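Local coordinates for putative membrane protein COG4129 (Clostridium difficile, PDB 3KMI), which is a putative membrane protein, probably an exporter of aromatic acids, represented here by its helical C-terminal domain, at residues L128-Q142 against R154-L168. Numbering follows the deposited sequence. Where two conformers were deposited one is given.
Sequences LLEELKRLMISMKNQ and RAILFLCLTELKQFL
L161 points into helix 124-140 and parts its two methyls among L132, L135, M136 and M139. Its CD1 lies against M136 CG, while CD2 comes within 3.3 Å of L132 CD1, closer than two methyls normally sit. L132 returns the insertion: with CG anti to the backbone N (chi1 -177°), its CD2 drops onto the backbone 3.4 Å from K165 N, in the hole formed by L161, L164, K165 and L168. M136, a selenomethionine like M139, stays extended beyond CG, which carries CE to 3.3 Å from L161 O, and its selenium stands obliquely to the F158 ring, 5.3 Å from the centroid in one of two deposited ring conformers, a Met-aromatic contact. M139 instead bends at its last torsion (chi3 57°), tucking CE 3.5 Å from L157 CB, at the edge of the F158 ring.

These reciprocal insertions meet the knobs-into-holes criterion, and the axes of segments 128-140 and 154-168, 10.2 Å apart at closest approach and 170° between directions, show the last two helices paired as an antiparallel hairpin in an all-helical domain. Helix 103-117 packs on L135, and T162 OG1 is hydrogen-bonded to Y94 OH of the second subunit, placing one flank of helix 148-176 at the dimer interface.

At the hairpin's connected end R154, in one of two deposited conformers, folds back through bends at chi2 and chi3, bringing NH1 3.1 Å from M139 O, with Q142 OE1 over one guanidinium face. At the far end L168 CD2 meets L128 CD1 nearly perpendicularly at 3.7 Å, while L129 CD2 rests against L168 CB and K165 CG.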
loop_
_atom_site.group_PDB
_atom_site.type_symbol
_atom_site.label_atom_id
_atom_site.label_comp_id
_atom_site.label_asym_id
_atom_site.label_seq_id
_atom_site.Cartn_x
_atom_site.Cartn_y
_atom_site.Cartn_z
ATOM N N LEU A 128 -0.199 1.734 19.062
ATOM C CA LEU A 128 0.053 2.645 17.932
ATOM C C LEU A 128 -1.110 2.598 16.910
ATOM O O LEU A 128 -1.535 3.635 16.373
ATOM C CB LEU A 128 1.411 2.321 17.285
ATOM C CG LEU A 128 2.633 2.535 18.206
ATOM C CD1 LEU A 128 3.903 2.059 17.531
ATOM C CD2 LEU A 128 2.740 4.045 18.585
ATOM N N LEU A 129 -1.663 1.406 16.701
ATOM C CA LEU A 129 -2.836 1.284 15.833
ATOM C C LEU A 129 -4.063 2.044 16.386
ATOM O O LEU A 129 -4.751 2.727 15.621
ATOM C CB LEU A 129 -3.149 -0.194 15.513
ATOM C CG LEU A 129 -2.171 -0.916 14.573
ATOM C CD1 LEU A 129 -2.206 -2.431 14.797
ATOM C CD2 LEU A 129 -2.443 -0.555 13.112
ATOM N N GLU A 130 -4.332 1.922 17.693
ATOM C CA GLU A 130 -5.381 2.729 18.355
ATOM C C GLU A 130 -5.139 4.231 18.153
ATOM O O GLU A 130 -6.066 4.986 17.823
ATOM C CB GLU A 130 -5.450 2.448 19.863
ATOM C CG GLU A 130 -5.963 1.073 20.268
ATOM C CD GLU A 130 -5.616 0.732 21.715
ATOM O OE1 GLU A 130 -4.843 -0.232 21.934
ATOM O OE2 GLU A 130 -6.090 1.443 22.634
ATOM N N GLU A 131 -3.886 4.653 18.347
ATOM C CA GLU A 131 -3.518 6.078 18.225
ATOM C C GLU A 131 -3.756 6.543 16.803
ATOM O O GLU A 131 -4.289 7.637 16.578
ATOM C CB GLU A 131 -2.065 6.335 18.647
ATOM C CG GLU A 131 -1.614 7.806 18.557
ATOM C CD GLU A 131 -0.187 8.058 19.136
ATOM O OE1 GLU A 131 0.433 7.107 19.669
ATOM O OE2 GLU A 131 0.305 9.220 19.061
ATOM N N LEU A 132 -3.379 5.704 15.844
ATOM C CA LEU A 132 -3.657 5.981 14.429
ATOM C C LEU A 132 -5.162 6.135 14.150
ATOM O O LEU A 132 -5.578 7.064 13.423
ATOM C CB LEU A 132 -3.029 4.899 13.518
ATOM C CG LEU A 132 -3.174 5.088 12.019
ATOM C CD1 LEU A 132 -2.718 6.494 11.624
ATOM C CD2 LEU A 132 -2.288 4.056 11.299
ATOM N N LYS A 133 -5.964 5.225 14.700
ATOM C CA LYS A 133 -7.397 5.317 14.494
ATOM C C LYS A 133 -7.916 6.642 15.084
ATOM O O LYS A 133 -8.768 7.311 14.490
ATOM C CB LYS A 133 -8.113 4.103 15.100
ATOM C CG LYS A 133 -9.600 4.041 14.743
ATOM C CD LYS A 133 -10.340 3.011 15.571
ATOM C CE LYS A 133 -11.875 3.217 15.480
ATOM N NZ LYS A 133 -12.244 3.455 14.053
ATOM N N ARG A 134 -7.377 7.033 16.241
ATOM C CA ARG A 134 -7.737 8.306 16.839
ATOM C C ARG A 134 -7.385 9.515 15.952
ATOM O O ARG A 134 -8.169 10.476 15.859
ATOM C CB ARG A 134 -7.155 8.423 18.253
ATOM C CG ARG A 134 -7.864 7.522 19.280
ATOM C CD ARG A 134 -7.629 8.029 20.736
ATOM N NE ARG A 134 -6.191 8.171 20.990
ATOM C CZ ARG A 134 -5.394 7.187 21.415
ATOM N NH1 ARG A 134 -5.891 5.981 21.677
ATOM N NH2 ARG A 134 -4.100 7.415 21.603
ATOM N N LEU A 135 -6.242 9.454 15.265
ATOM C CA LEU A 135 -5.834 10.530 14.371
ATOM C C LEU A 135 -6.703 10.580 13.100
ATOM O O LEU A 135 -6.973 11.661 12.585
ATOM C CB LEU A 135 -4.353 10.391 13.992
ATOM C CG LEU A 135 -3.739 11.519 13.142
ATOM C CD1 LEU A 135 -3.841 12.871 13.809
ATOM C CD2 LEU A 135 -2.270 11.228 12.817
HETATM N N MSE A 136 -7.112 9.413 12.596
HETATM C CA MSE A 136 -8.024 9.329 11.441
HETATM C C MSE A 136 -9.354 9.994 11.808
HETATM O O MSE A 136 -9.876 10.808 11.044
HETATM C CB MSE A 136 -8.276 7.868 10.993
HETATM C CG MSE A 136 -7.061 7.069 10.453
HETATM SE SE MSE A 136 -7.560 5.376 9.567
HETATM C CE MSE A 136 -5.785 4.850 8.834
ATOM N N ILE A 137 -9.895 9.649 12.980
ATOM C CA ILE A 137 -11.175 10.229 13.430
ATOM C C ILE A 137 -11.047 11.743 13.607
ATOM O O ILE A 137 -11.950 12.492 13.232
ATOM C CB ILE A 137 -11.716 9.569 14.742
ATOM C CG1 ILE A 137 -12.074 8.093 14.510
ATOM C CG2 ILE A 137 -12.948 10.351 15.321
ATOM C CD1 ILE A 137 -12.384 7.327 15.812
ATOM N N SER A 138 -9.910 12.182 14.149
ATOM C CA SER A 138 -9.677 13.601 14.429
ATOM C C SER A 138 -9.507 14.396 13.146
ATOM O O SER A 138 -10.039 15.494 13.028
ATOM C CB SER A 138 -8.469 13.794 15.362
ATOM O OG SER A 138 -7.942 15.112 15.292
HETATM N N MSE A 139 -8.762 13.852 12.186
HETATM C CA MSE A 139 -8.622 14.529 10.898
HETATM C C MSE A 139 -9.969 14.628 10.183
HETATM O O MSE A 139 -10.262 15.641 9.557
HETATM C CB MSE A 139 -7.608 13.834 9.998
HETATM C CG MSE A 139 -6.152 14.187 10.263
HETATM SE SE MSE A 139 -5.086 13.283 8.934
HETATM C CE MSE A 139 -6.008 14.064 7.380
ATOM N N LYS A 140 -10.777 13.574 10.286
ATOM C CA LYS A 140 -12.072 13.533 9.623
ATOM C C LYS A 140 -13.038 14.529 10.235
ATOM O O LYS A 140 -13.890 15.086 9.533
ATOM C CB LYS A 140 -12.684 12.127 9.661
ATOM C CG LYS A 140 -13.863 11.955 8.689
ATOM C CD LYS A 140 -14.687 10.697 8.947
ATOM C CE LYS A 140 -15.927 10.966 9.797
ATOM N NZ LYS A 140 -16.942 9.879 9.623
ATOM N N ASN A 141 -12.898 14.763 11.536
ATOM C CA ASN A 141 -13.868 15.573 12.283
ATOM C C ASN A 141 -13.481 17.043 12.466
ATOM O O ASN A 141 -14.075 17.759 13.261
ATOM C CB ASN A 141 -14.221 14.888 13.609
ATOM C CG ASN A 141 -15.106 13.647 13.412
ATOM O OD1 ASN A 141 -15.386 13.215 12.281
ATOM N ND2 ASN A 141 -15.564 13.080 14.524
ATOM N N GLN A 142 -12.503 17.469 11.674
ATOM C CA GLN A 142 -11.974 18.824 11.610
ATOM C C GLN A 142 -12.875 19.747 10.777
ATOM O O GLN A 142 -13.683 19.253 9.990
ATOM C CB GLN A 142 -10.646 18.727 10.884
ATOM C CG GLN A 142 -9.504 19.439 11.527
ATOM C CD GLN A 142 -8.284 19.360 10.664
ATOM O OE1 GLN A 142 -7.965 18.303 10.109
ATOM N NE2 GLN A 142 -7.589 20.478 10.528
ATOM N N ARG A 154 -5.168 17.862 2.810
ATOM C CA ARG A 154 -5.818 17.001 3.780
ATOM C C ARG A 154 -5.897 15.584 3.260
ATOM O O ARG A 154 -5.510 14.644 3.963
ATOM C CB ARG A 154 -7.218 17.537 4.094
ATOM C CG ARG A 154 -7.184 18.873 4.790
ATOM C CD ARG A 154 -7.591 18.755 6.230
ATOM N NE ARG A 154 -9.038 18.797 6.427
ATOM C CZ ARG A 154 -9.784 17.724 6.663
ATOM N NH1 ARG A 154 -9.213 16.526 6.728
ATOM N NH2 ARG A 154 -11.091 17.849 6.837
ATOM N N ALA A 155 -6.392 15.425 2.032
ATOM C CA ALA A 155 -6.411 14.112 1.416
ATOM C C ALA A 155 -5.053 13.443 1.420
ATOM O O ALA A 155 -4.975 12.250 1.685
ATOM C CB ALA A 155 -7.022 14.163 -0.014
ATOM N N ILE A 156 -3.980 14.184 1.140
ATOM C CA ILE A 156 -2.629 13.601 1.216
ATOM C C ILE A 156 -2.340 13.060 2.617
ATOM O O ILE A 156 -1.774 11.974 2.779
ATOM C CB ILE A 156 -1.523 14.628 0.873
ATOM C CG1 ILE A 156 -1.531 14.933 -0.613
ATOM C CG2 ILE A 156 -0.165 14.103 1.244
ATOM C CD1 ILE A 156 -0.667 16.156 -0.944
ATOM N N LEU A 157 -2.730 13.824 3.631
ATOM C CA LEU A 157 -2.465 13.440 5.003
ATOM C C LEU A 157 -3.270 12.190 5.324
ATOM O O LEU A 157 -2.802 11.329 6.028
ATOM C CB LEU A 157 -2.831 14.592 5.982
ATOM C CG LEU A 157 -2.038 15.902 5.876
ATOM C CD1 LEU A 157 -2.560 17.049 6.822
ATOM C CD2 LEU A 157 -0.560 15.656 6.166
ATOM N N PHE A 158 -4.477 12.083 4.798
ATOM C CA PHE A 158 -5.281 10.897 5.088
ATOM C C PHE A 158 -4.732 9.638 4.392
ATOM O O PHE A 158 -4.817 8.529 4.937
ATOM C CB PHE A 158 -6.750 11.115 4.717
ATOM C CG PHE A 158 -7.678 10.149 5.384
ATOM C CD1 PHE A 158 -8.104 10.369 6.689
ATOM C CD2 PHE A 158 -8.111 9.016 4.724
ATOM C CE1 PHE A 158 -8.943 9.478 7.320
ATOM C CE2 PHE A 158 -8.959 8.116 5.344
ATOM C CZ PHE A 158 -9.381 8.351 6.646
ATOM N N LEU A 159 -4.173 9.817 3.197
ATOM C CA LEU A 159 -3.532 8.697 2.476
ATOM C C LEU A 159 -2.293 8.191 3.215
ATOM O O LEU A 159 -1.972 6.977 3.155
ATOM C CB LEU A 159 -3.170 9.077 1.028
ATOM C CG LEU A 159 -4.304 9.347 0.030
ATOM C CD1 LEU A 159 -3.864 10.343 -1.022
ATOM C CD2 LEU A 159 -4.802 8.073 -0.572
ATOM N N CYS A 160 -1.596 9.121 3.872
ATOM C CA CYS A 160 -0.484 8.747 4.787
ATOM C C CYS A 160 -0.928 7.797 5.908
ATOM O O CYS A 160 -0.251 6.808 6.183
ATOM C CB CYS A 160 0.169 9.981 5.358
ATOM S SG CYS A 160 1.140 10.842 4.111
ATOM N N LEU A 161 -2.080 8.086 6.526
ATOM C CA LEU A 161 -2.615 7.233 7.593
ATOM C C LEU A 161 -2.925 5.827 7.085
ATOM O O LEU A 161 -2.690 4.826 7.799
ATOM C CB LEU A 161 -3.872 7.856 8.238
ATOM C CG LEU A 161 -3.668 9.244 8.849
ATOM C CD1 LEU A 161 -4.916 9.682 9.585
ATOM C CD2 LEU A 161 -2.476 9.223 9.775
ATOM N N THR A 162 -3.417 5.742 5.846
ATOM C CA THR A 162 -3.658 4.441 5.229
ATOM C C THR A 162 -2.382 3.629 5.152
ATOM O O THR A 162 -2.363 2.458 5.532
ATOM C CB THR A 162 -4.319 4.571 3.834
ATOM O OG1 THR A 162 -5.609 5.184 3.997
ATOM C CG2 THR A 162 -4.512 3.235 3.244
ATOM N N GLU A 163 -1.322 4.242 4.662
ATOM C CA GLU A 163 -0.026 3.561 4.525
ATOM C C GLU A 163 0.532 3.184 5.907
ATOM O O GLU A 163 1.007 2.057 6.121
ATOM C CB GLU A 163 0.978 4.441 3.761
ATOM C CG GLU A 163 0.575 4.685 2.306
ATOM C CD GLU A 163 0.447 3.393 1.480
ATOM O OE1 GLU A 163 1.251 2.437 1.633
ATOM O OE2 GLU A 163 -0.481 3.336 0.655
ATOM N N LEU A 164 0.395 4.096 6.861
ATOM C CA LEU A 164 0.885 3.848 8.202
ATOM C C LEU A 164 0.191 2.689 8.904
ATOM O O LEU A 164 0.805 2.021 9.725
ATOM C CB LEU A 164 0.812 5.120 9.066
ATOM C CG LEU A 164 1.854 6.194 8.749
ATOM C CD1 LEU A 164 1.510 7.413 9.666
ATOM C CD2 LEU A 164 3.302 5.703 9.069
ATOM N N LYS A 165 -1.077 2.444 8.616
ATOM C CA LYS A 165 -1.766 1.317 9.243
ATOM C C LYS A 165 -1.106 0.018 8.799
ATOM O O LYS A 165 -0.815 -0.847 9.614
ATOM C CB LYS A 165 -3.261 1.299 8.895
ATOM C CG LYS A 165 -4.069 0.307 9.713
ATOM C CD LYS A 165 -5.556 0.400 9.341
ATOM C CE LYS A 165 -6.417 -0.528 10.164
ATOM N NZ LYS A 165 -7.827 -0.262 9.835
ATOM N N GLN A 166 -0.879 -0.115 7.497
ATOM C CA GLN A 166 -0.215 -1.323 6.997
ATOM C C GLN A 166 1.221 -1.425 7.494
ATOM O O GLN A 166 1.651 -2.503 7.825
ATOM C CB GLN A 166 -0.260 -1.447 5.483
ATOM C CG GLN A 166 0.122 -2.901 5.078
ATOM C CD GLN A 166 -0.793 -3.991 5.731
ATOM O OE1 GLN A 166 -2.033 -3.912 5.683
ATOM N NE2 GLN A 166 -0.166 -5.015 6.315
ATOM N N PHE A 167 1.948 -0.302 7.572
ATOM C CA PHE A 167 3.276 -0.296 8.200
ATOM C C PHE A 167 3.280 -0.882 9.623
ATOM O O PHE A 167 4.148 -1.701 9.983
ATOM C CB PHE A 167 3.850 1.135 8.234
ATOM C CG PHE A 167 5.276 1.192 8.696
ATOM C CD1 PHE A 167 6.312 1.153 7.766
ATOM C CD2 PHE A 167 5.584 1.239 10.072
ATOM C CE1 PHE A 167 7.608 1.195 8.157
ATOM C CE2 PHE A 167 6.882 1.259 10.491
ATOM C CZ PHE A 167 7.917 1.246 9.528
ATOM N N LEU A 168 2.298 -0.501 10.429
ATOM C CA LEU A 168 2.243 -0.969 11.812
ATOM C C LEU A 168 1.835 -2.431 11.883
ATOM O O LEU A 168 2.327 -3.156 12.735
ATOM C CB LEU A 168 1.296 -0.111 12.678
ATOM C CG LEU A 168 1.773 1.324 12.976
ATOM C CD1 LEU A 168 0.609 2.221 13.476
ATOM C CD2 LEU A 168 2.966 1.361 13.988
#